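Local coordinates for protein transcriptional regulator, HTH_3 family (Vibrio cholerae, PDB 1Y9Q) that probably acts as a DNA-binding transcription factor, joining a helix-turn-helix domain to a zinc-binding cupin domain, with D-methionine bound in a pocket lined by both, at residues 23-26 / 27-31; 57-60 / 61-65. One frame throughout, in Å; residues are numbered along the deposited sequence.

Contact 1: residues 23-26 / 27-31; sequences RGLS and LDATA
S26 grips the start of helix 27-34 in two ways, with its hydroxyl and with its carbonyl. As the N-cap, its OG reaches forward to the first turn and accepts the backbone N-H of A29, OG to N 3.0 Å with an N-H...O angle of 155°. OG sits between the backbone N and the carbonyl carbon (chi1 65°), which aims it at the helix start and brings it to 3.2 Å from A29 CB. S26 O takes the T30 amide at 3.0 Å (O to N) and the T30 hydroxyl at 2.8 Å (O to OG1), the two donors arriving from opposite faces of the carbonyl plane. With OG1 beside its own backbone N (chi1 -59°), T30 turns its hydroxyl and its amide to the same oxygen. The L25 side chain crosses that of T30 at roughly a right angle, L25 CB lying 3.5 Å from T30 OG1, while L25 CD2 reaches A29 CB at 4.2 Å. Just upstream, G24 closes helix 5-22 in a Schellman motif. T30 and A31 pack on L41 of helix 38-45, L27 on K38 and E45 of that helix, and T30 also touches L63 of helix 53-63.

Contact 2: residues 57-60 / 61-65; sequences WKIA and SGLEA. With MED (D-methionine), chain C.
The last turns of helix 53-63, in the helix-turn-helix domain, carry one wall of the D-methionine pocket and close in a Schellman motif, with E64 at positive phi. The S61 hydroxyl folds back along the helix to W57 O, OG to O 2.7 Å, and the S61 amide reaches the same oxygen at 2.9 Å (N to O). The two donors come from opposite faces of the carbonyl plane, a double grip on the residue that bears the indole. S61 OG stands anti to its carbonyl carbon (chi1 -64°), the torsion that turns it down the helix. I59 and L63, one turn apart, lie side by side and point the same way, I59 CG2 to L63 CD1 3.7 Å. Past the helix end, A65 N binds A60 O at 2.9 Å in an almost straight bond (178°). The W57 ring meets the ligand through one face: CA of D-methionine stands 3.3 Å above its plane, toward the rim, and W57 NE1 is 3.3 Å from the ligand SD. F67 stacks on W57 and the ring of H122, a zinc ligand, meets it. K58 reaches into the dimer through a salt bridge from NZ to E143 of the second subunit. Chemically, the indole presents an apolar face to the ligand's alpha carbon beside the zinc site, while the paired bonds of S61 to W57 O tie down the backbone behind that ring.

Contact 1 comes first along the chain and contact 2 follows, both in the helix-turn-helix domain, with centres about 12 Å apart. They meet directly: R23 NE approaches L63 O at 3.1 Å, probably a hydrogen bond, and L25 CD1 packs on L63 CD2 at 3.5 Å. The loop between helices 5-22 and 27-34 is thereby fastened to the end of helix 53-63. Contact 1 lies near the surface, away from the zinc and D-methionine site, whereas contact 2 also faces the cupin domain and its ligand. Helix 53-63 thus connects the two regions physically: its C-terminal end meets the loop after helix 5-22, and W57 on the same helix meets the ligand pocket.

Contact 1: residues 23-26 / 27-31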
loop_
_atom_site.group_PDB
_atom_site.type_symbol
_atom_site.label_atom_id
_atom_site.label_comp_id
_atom_site.label_asym_id
_atom_site.label_seq_id
_atom_site.Cartn_x
_atom_site.Cartn_y
_atom_site.Cartn_z
ATOM N N ARG A 23 -3.213 -22.052 17.488
ATOM C CA ARG A 23 -1.982 -22.284 16.741
ATOM C C ARG A 23 -0.774 -22.374 17.671
ATOM O O ARG A 23 0.332 -22.696 17.231
ATOM C CB ARG A 23 -1.770 -21.156 15.728
ATOM C CG ARG A 23 -2.805 -21.142 14.613
ATOM C CD ARG A 23 -2.779 -19.832 13.830
ATOM N NE ARG A 23 -3.501 -19.943 12.565
ATOM C CZ ARG A 23 -4.789 -20.257 12.451
ATOM N NH1 ARG A 23 -5.525 -20.497 13.531
ATOM N NH2 ARG A 23 -5.344 -20.340 11.248
ATOM N N GLY A 24 -0.990 -22.087 18.953
ATOM C CA GLY A 24 0.092 -22.129 19.921
ATOM C C GLY A 24 1.104 -21.015 19.713
ATOM O O GLY A 24 2.283 -21.168 20.027
ATOM N N LEU A 25 0.634 -19.884 19.194
ATOM C CA LEU A 25 1.492 -18.737 18.919
ATOM C C LEU A 25 1.507 -17.695 20.032
ATOM O O LEU A 25 0.501 -17.467 20.695
ATOM C CB LEU A 25 1.048 -18.054 17.615
ATOM C CG LEU A 25 1.248 -18.805 16.289
ATOM C CD1 LEU A 25 0.469 -18.112 15.169
ATOM C CD2 LEU A 25 2.727 -18.860 15.947
ATOM N N SER A 26 2.658 -17.058 20.219
ATOM C CA SER A 26 2.797 -16.006 21.218
ATOM C C SER A 26 2.394 -14.723 20.498
ATOM O O SER A 26 2.293 -14.709 19.266
ATOM C CB SER A 26 4.250 -15.889 21.680
ATOM O OG SER A 26 5.079 -15.461 20.612
ATOM N N LEU A 27 2.161 -13.648 21.245
ATOM C CA LEU A 27 1.789 -12.390 20.608
ATOM C C LEU A 27 2.947 -11.876 19.765
ATOM O O LEU A 27 2.745 -11.379 18.658
ATOM C CB LEU A 27 1.396 -11.338 21.654
ATOM C CG LEU A 27 -0.024 -11.432 22.220
ATOM C CD1 LEU A 27 -0.226 -10.346 23.262
ATOM C CD2 LEU A 27 -1.048 -11.285 21.091
ATOM N N ASP A 28 4.165 -12.020 20.281
ATOM C CA ASP A 28 5.343 -11.554 19.560
ATOM C C ASP A 28 5.548 -12.328 18.260
ATOM O O ASP A 28 5.911 -11.750 17.235
ATOM C CB ASP A 28 6.597 -11.678 20.430
ATOM C CG ASP A 28 7.788 -10.945 19.838
ATOM O OD1 ASP A 28 7.741 -9.696 19.759
ATOM O OD2 ASP A 28 8.766 -11.613 19.441
ATOM N N ALA A 29 5.318 -13.637 18.300
ATOM C CA ALA A 29 5.481 -14.453 17.104
ATOM C C ALA A 29 4.410 -14.071 16.083
ATOM O O ALA A 29 4.657 -14.066 14.878
ATOM C CB ALA A 29 5.371 -15.933 17.454
ATOM N N THR A 30 3.219 -13.751 16.575
ATOM C CA THR A 30 2.119 -13.362 15.702
ATOM C C THR A 30 2.431 -12.002 15.085
ATOM O O THR A 30 2.079 -11.725 13.938
ATOM C CB THR A 30 0.790 -13.300 16.492
ATOM O OG1 THR A 30 0.528 -14.584 17.077
ATOM C CG2 THR A 30 -0.364 -12.934 15.572
ATOM N N ALA A 31 3.112 -11.157 15.845
ATOM C CA ALA A 31 3.488 -9.838 15.352
ATOM C C ALA A 31 4.443 -9.996 14.169
ATOM O O ALA A 31 4.282 -9.344 13.136
ATOM C CB ALA A 31 4.154 -9.037 16.467
#

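Contact 2: residues 57-60 / 61-65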
loop_
_atom_site.group_PDB
_atom_site.type_symbol
_atom_site.label_atom_id
_atom_site.label_comp_id
_atom_site.label_asym_id
_atom_site.label_seq_id
_atom_site.Cartn_x
_atom_site.Cartn_y
_atom_site.Cartn_z
ATOM N N TRP A 57 -7.159 -8.330 7.327
ATOM C CA TRP A 57 -6.570 -9.144 6.268
ATOM C C TRP A 57 -5.086 -9.362 6.538
ATOM O O TRP A 57 -4.542 -10.434 6.274
ATOM C CB TRP A 57 -6.751 -8.485 4.898
ATOM C CG TRP A 57 -8.090 -8.758 4.283
ATOM C CD1 TRP A 57 -9.211 -7.980 4.367
ATOM C CD2 TRP A 57 -8.462 -9.920 3.534
ATOM N NE1 TRP A 57 -10.258 -8.587 3.718
ATOM C CE2 TRP A 57 -9.825 -9.780 3.199
ATOM C CE3 TRP A 57 -7.774 -11.065 3.114
ATOM C CZ2 TRP A 57 -10.517 -10.748 2.461
ATOM C CZ3 TRP A 57 -8.461 -12.025 2.381
ATOM C CH2 TRP A 57 -9.819 -11.860 2.062
ATOM N N LYS A 58 -4.433 -8.340 7.072
ATOM C CA LYS A 58 -3.019 -8.439 7.372
ATOM C C LYS A 58 -2.786 -9.540 8.407
ATOM O O LYS A 58 -1.866 -10.348 8.273
ATOM C CB LYS A 58 -2.516 -7.092 7.886
ATOM C CG LYS A 58 -1.018 -6.945 7.870
ATOM C CD LYS A 58 -0.624 -5.486 8.022
ATOM C CE LYS A 58 0.877 -5.332 8.018
ATOM N NZ LYS A 58 1.275 -3.914 8.194
ATOM N N ILE A 59 -3.629 -9.574 9.431
ATOM C CA ILE A 59 -3.514 -10.574 10.486
ATOM C C ILE A 59 -3.848 -11.965 9.960
ATOM O O ILE A 59 -3.098 -12.919 10.191
ATOM C CB ILE A 59 -4.442 -10.230 11.672
ATOM C CG1 ILE A 59 -3.988 -8.911 12.310
ATOM C CG2 ILE A 59 -4.426 -11.361 12.701
ATOM C CD1 ILE A 59 -4.930 -8.377 13.378
ATOM N N ALA A 60 -4.974 -12.084 9.257
ATOM C CA ALA A 60 -5.379 -13.371 8.696
ATOM C C ALA A 60 -4.266 -13.925 7.812
ATOM O O ALA A 60 -3.922 -15.108 7.886
ATOM C CB ALA A 60 -6.670 -13.212 7.883
ATOM N N SER A 61 -3.686 -13.062 6.984
ATOM C CA SER A 61 -2.617 -13.479 6.083
ATOM C C SER A 61 -1.433 -14.071 6.845
ATOM O O SER A 61 -0.904 -15.116 6.469
ATOM C CB SER A 61 -2.155 -12.293 5.234
ATOM O OG SER A 61 -3.205 -11.832 4.395
ATOM N N GLY A 62 -1.028 -13.405 7.921
ATOM C CA GLY A 62 0.094 -13.888 8.711
ATOM C C GLY A 62 -0.196 -15.204 9.407
ATOM O O GLY A 62 0.698 -16.032 9.600
ATOM N N LEU A 63 -1.453 -15.404 9.783
ATOM C CA LEU A 63 -1.868 -16.630 10.461
ATOM C C LEU A 63 -2.249 -17.708 9.458
ATOM O O LEU A 63 -2.548 -18.839 9.840
ATOM C CB LEU A 63 -3.068 -16.345 11.366
ATOM C CG LEU A 63 -2.844 -15.385 12.533
ATOM C CD1 LEU A 63 -4.177 -15.046 13.189
ATOM C CD2 LEU A 63 -1.892 -16.026 13.535
ATOM N N GLU A 64 -2.228 -17.346 8.176
ATOM C CA GLU A 64 -2.599 -18.249 7.093
ATOM C C GLU A 64 -4.017 -18.748 7.333
ATOM O O GLU A 64 -4.311 -19.946 7.249
ATOM C CB GLU A 64 -1.613 -19.408 7.004
ATOM C CG GLU A 64 -0.186 -18.924 6.796
ATOM C CD GLU A 64 0.804 -20.054 6.638
ATOM O OE1 GLU A 64 0.822 -20.682 5.559
ATOM O OE2 GLU A 64 1.559 -20.314 7.600
ATOM N N ALA A 65 -4.886 -17.797 7.654
ATOM C CA ALA A 65 -6.293 -18.066 7.915
ATOM C C ALA A 65 -7.124 -17.267 6.923
ATOM O O ALA A 65 -6.630 -16.326 6.300
ATOM C CB ALA A 65 -6.649 -17.653 9.333
HETATM N N MED C . -9.419 -8.851 -0.630
HETATM C CA MED C . -9.990 -7.873 0.342
HETATM C C MED C . -8.983 -6.757 0.650
HETATM O O MED C . -7.856 -6.710 0.136
HETATM C CB MED C . -11.309 -7.306 -0.230
HETATM C CG MED C . -12.113 -6.302 0.571
HETATM S SD MED C . -12.745 -7.218 2.010
HETATM C CE MED C . -13.803 -8.393 1.288
HETATM O OXT MED C . -9.293 -5.868 1.443
#